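Local coordinates for protein putative polysaccharide binding proteins (DUF1812) (Bacteroides thetaiotaomicron VPI-5482, PDB 3GF8) that is a putative fimbrial assembly protein of the FimB/Mfa2 family, probably a lipoprotein of the outer membrane that takes part in building fimbriae, at residues D243-T248 and S265-I270. Residues are numbered along the deposited sequence; the frame is centred on the assembly and turned at random.
Sequences DYLAMT and SNYHII. With EDO (1,2-ethanediol), chain B.
A short helix packs here against the inward side of a beta strand: Leu245, from helix 241-246, reaches Tyr267 and Ile269, two alternate residues of strand 266-273. The touching is done by the leucine's branched end. CD2 lies 3.8 Å from CD2 of Tyr267 and 4.0 Å from CD1 of Ile269, while CD1 of Leu245 leans on the CE2 corner of the tyrosine ring. Ile269 meets it with the far end of an extended chain: with chi2 at -171°, CD1 is carried out from the strand to the leucine methyl. Leu261 of helix 257-263 touches both Leu245 and Tyr267, and Val284 of strand 279-284 also lies against Leu245.

The carbonyl of Leu245 itself is held by Thr248, three residues on. Leu245 O takes the backbone N of Thr248 at 3.0 Å and the hydroxyl OG1 of Thr248 at a short 2.5 Å, the latter on a lone pair in the carbonyl plane.

On the other side of the strand, Asn266 and His268 face outward, where ND2 of Asn266 gives a hydrogen bond of 2.6 Å to O1 of an ethanediol probably left from crystallisation. No hydrogen bond links helix and strand across this contact; the join is apolar packing of three buried side chains, and the phenol OH of Tyr267 makes a weak hydrogen bond with Gln264 O.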
ATOM      1  N   ASP A 243      12.099   7.026  -7.461  1.00 31.09           N
ATOM      2  CA  ASP A 243      13.317   6.932  -8.242  1.00 32.24           C
ATOM      3  C   ASP A 243      14.458   6.209  -7.528  1.00 30.11           C
ATOM      4  O   ASP A 243      15.196   5.433  -8.128  1.00 29.85           O
ATOM      5  CB  ASP A 243      13.783   8.314  -8.621  1.00 32.69           C
ATOM      6  CG  ASP A 243      14.349   8.326  -9.943  1.00 39.80           C
ATOM      7  OD1 ASP A 243      13.542   8.182 -10.877  1.00 49.74           O
ATOM      8  OD2 ASP A 243      15.590   8.421 -10.051  1.00 61.17           O
ATOM      9  N   TYR A 244      14.605   6.480  -6.244  1.00 28.93           N
ATOM     10  CA  TYR A 244      15.586   5.760  -5.437  1.00 30.16           C
ATOM     11  C   TYR A 244      15.257   4.276  -5.379  1.00 31.15           C
ATOM     12  O   TYR A 244      16.154   3.449  -5.419  1.00 31.84           O
ATOM     13  CB  TYR A 244      15.684   6.368  -4.031  1.00 30.28           C
ATOM     14  CG  TYR A 244      16.620   7.574  -3.945  1.00 28.72           C
ATOM     15  CD1 TYR A 244      16.567   8.590  -4.881  1.00 29.08           C
ATOM     16  CD2 TYR A 244      17.543   7.680  -2.924  1.00 33.34           C
ATOM     17  CE1 TYR A 244      17.382   9.655  -4.796  1.00 33.15           C
ATOM     18  CE2 TYR A 244      18.393   8.755  -2.841  1.00 28.07           C
ATOM     19  CZ  TYR A 244      18.310   9.728  -3.770  1.00 29.11           C
ATOM     20  OH  TYR A 244      19.141  10.798  -3.682  1.00 25.56           O
ATOM     21  N   LEU A 245      13.972   3.928  -5.291  1.00 30.72           N
ATOM     22  CA  LEU A 245      13.608   2.518  -5.273  1.00 30.12           C
ATOM     23  C   LEU A 245      13.757   1.906  -6.675  1.00 29.88           C
ATOM     24  O   LEU A 245      14.171   0.763  -6.797  1.00 25.62           O
ATOM     25  CB  LEU A 245      12.196   2.312  -4.707  1.00 30.53           C
ATOM     26  CG  LEU A 245      12.068   2.575  -3.196  1.00 33.50           C
ATOM     27  CD1 LEU A 245      10.639   2.589  -2.811  1.00 22.34           C
ATOM     28  CD2 LEU A 245      12.806   1.564  -2.382  1.00 25.16           C
ATOM     29  N   ALA A 246      13.448   2.674  -7.724  1.00 29.53           N
ATOM     30  CA  ALA A 246      13.586   2.174  -9.097  1.00 31.79           C
ATOM     31  C   ALA A 246      15.047   1.865  -9.429  1.00 34.57           C
ATOM     32  O   ALA A 246      15.301   0.877 -10.094  1.00 38.48           O
ATOM     33  CB  ALA A 246      12.955   3.169 -10.150  1.00 29.70           C
HETATM   34  N   MSE A 247      15.997   2.682  -8.959  1.00 35.86           N
HETATM   35  CA  MSE A 247      17.442   2.491  -9.156  0.50 36.35           C
HETATM   36  C   MSE A 247      17.886   1.146  -8.528  1.00 35.56           C
HETATM   37  O   MSE A 247      18.953   0.652  -8.802  1.00 32.85           O
HETATM   38  CB  MSE A 247      18.283   3.654  -8.507  0.50 36.85           C
HETATM   39  CG  MSE A 247      18.183   5.151  -9.107  0.50 42.02           C
HETATM   40 SE   MSE A 247      19.004   6.662  -7.963  0.38 47.58          SE
HETATM   41  CE  MSE A 247      17.686   8.087  -8.178  0.50 20.33           C
ATOM     42  N   THR A 248      17.093   0.574  -7.626  1.00 35.51           N
ATOM     43  CA  THR A 248      17.588  -0.598  -6.924  1.00 35.80           C
ATOM     44  C   THR A 248      17.342  -1.807  -7.785  1.00 39.63           C
ATOM     45  O   THR A 248      16.845  -1.692  -8.919  1.00 42.52           O
ATOM     46  CB  THR A 248      16.964  -0.767  -5.539  1.00 36.25           C
ATOM     47  OG1 THR A 248      15.560  -0.994  -5.665  1.00 34.26           O
ATOM     48  CG2 THR A 248      17.230   0.474  -4.675  1.00 28.99           C
ATOM     49  N   SER A 265       6.048  -4.558   0.619  1.00 23.93           N
ATOM     50  CA  SER A 265       5.368  -3.514   1.379  1.00 25.79           C
ATOM     51  C   SER A 265       6.060  -3.093   2.664  1.00 26.53           C
ATOM     52  O   SER A 265       5.529  -2.257   3.408  1.00 23.57           O
ATOM     53  CB  SER A 265       3.903  -3.918   1.642  1.00 28.35           C
ATOM     54  OG  SER A 265       3.237  -4.148   0.414  1.00 21.82           O
ATOM     55  N   ASN A 266       7.216  -3.684   2.954  1.00 25.96           N
ATOM     56  CA  ASN A 266       8.051  -3.202   4.033  1.00 28.15           C
ATOM     57  C   ASN A 266       9.409  -2.831   3.524  1.00 26.02           C
ATOM     58  O   ASN A 266      10.128  -3.679   3.003  1.00 26.66           O
ATOM     59  CB  ASN A 266       8.231  -4.261   5.095  1.00 30.77           C
ATOM     60  CG  ASN A 266       6.948  -4.676   5.687  1.00 36.87           C
ATOM     61  OD1 ASN A 266       6.379  -5.688   5.298  1.00 45.58           O
ATOM     62  ND2 ASN A 266       6.443  -3.872   6.611  1.00 46.13           N
ATOM     63  N   TYR A 267       9.779  -1.576   3.732  1.00 24.13           N
ATOM     64  CA  TYR A 267      11.017  -1.043   3.220  1.00 24.05           C
ATOM     65  C   TYR A 267      11.802  -0.460   4.364  1.00 26.92           C
ATOM     66  O   TYR A 267      11.379   0.507   4.980  1.00 30.85           O
ATOM     67  CB  TYR A 267      10.712   0.044   2.212  1.00 23.99           C
ATOM     68  CG  TYR A 267       9.968  -0.407   0.980  1.00 23.79           C
ATOM     69  CD1 TYR A 267       8.601  -0.497   0.971  1.00 19.22           C
ATOM     70  CD2 TYR A 267      10.648  -0.700  -0.195  1.00 31.09           C
ATOM     71  CE1 TYR A 267       7.922  -0.889  -0.160  1.00 22.23           C
ATOM     72  CE2 TYR A 267       9.968  -1.095  -1.334  1.00 30.46           C
ATOM     73  CZ  TYR A 267       8.612  -1.191  -1.301  1.00 25.23           C
ATOM     74  OH  TYR A 267       7.937  -1.566  -2.426  1.00 27.29           O
ATOM     75  N   HIS A 268      12.934  -1.058   4.685  1.00 25.62           N
ATOM     76  CA  HIS A 268      13.802  -0.489   5.678  1.00 26.37           C
ATOM     77  C   HIS A 268      14.983   0.082   4.949  1.00 26.10           C
ATOM     78  O   HIS A 268      15.806  -0.666   4.424  1.00 26.50           O
ATOM     79  CB  HIS A 268      14.275  -1.544   6.659  1.00 27.52           C
ATOM     80  CG  HIS A 268      15.146  -0.989   7.741  1.00 30.19           C
ATOM     81  ND1 HIS A 268      15.611  -1.751   8.786  1.00 39.23           N
ATOM     82  CD2 HIS A 268      15.620   0.262   7.955  1.00 45.06           C
ATOM     83  CE1 HIS A 268      16.354  -1.007   9.584  1.00 41.16           C
ATOM     84  NE2 HIS A 268      16.378   0.221   9.102  1.00 46.26           N
ATOM     85  N   ILE A 269      15.048   1.408   4.924  1.00 27.16           N
ATOM     86  CA  ILE A 269      16.044   2.151   4.191  1.00 26.01           C
ATOM     87  C   ILE A 269      16.888   2.968   5.140  1.00 25.96           C
ATOM     88  O   ILE A 269      16.361   3.817   5.885  1.00 24.94           O
ATOM     89  CB  ILE A 269      15.375   3.089   3.176  1.00 29.05           C
ATOM     90  CG1 ILE A 269      14.319   2.311   2.356  1.00 29.64           C
ATOM     91  CG2 ILE A 269      16.451   3.795   2.323  1.00 28.10           C
ATOM     92  CD1 ILE A 269      13.756   3.089   1.184  1.00 26.74           C
ATOM     93  N   ILE A 270      18.191   2.696   5.147  1.00 27.56           N
ATOM     94  CA  ILE A 270      19.159   3.603   5.736  1.00 27.66           C
ATOM     95  C   ILE A 270      19.763   4.520   4.655  1.00 28.19           C
ATOM     96  O   ILE A 270      20.286   4.037   3.653  1.00 27.18           O
ATOM     97  CB  ILE A 270      20.329   2.890   6.406  1.00 30.84           C
ATOM     98  CG1 ILE A 270      19.867   1.728   7.290  1.00 35.84           C
ATOM     99  CG2 ILE A 270      21.049   3.867   7.286  1.00 26.95           C
ATOM    100  CD1 ILE A 270      18.906   2.133   8.350  1.00 41.48           C
TER
HETATM  101  C1  EDO B   1       9.656  -2.058   7.798  1.00 60.27           C
HETATM  102  O1  EDO B   1       8.312  -2.570   7.872  1.00 67.41           O
HETATM  103  C2  EDO B   1      10.392  -2.394   9.094  1.00 62.22           C
HETATM  104  O2  EDO B   1      11.656  -3.037   8.853  1.00 59.01           O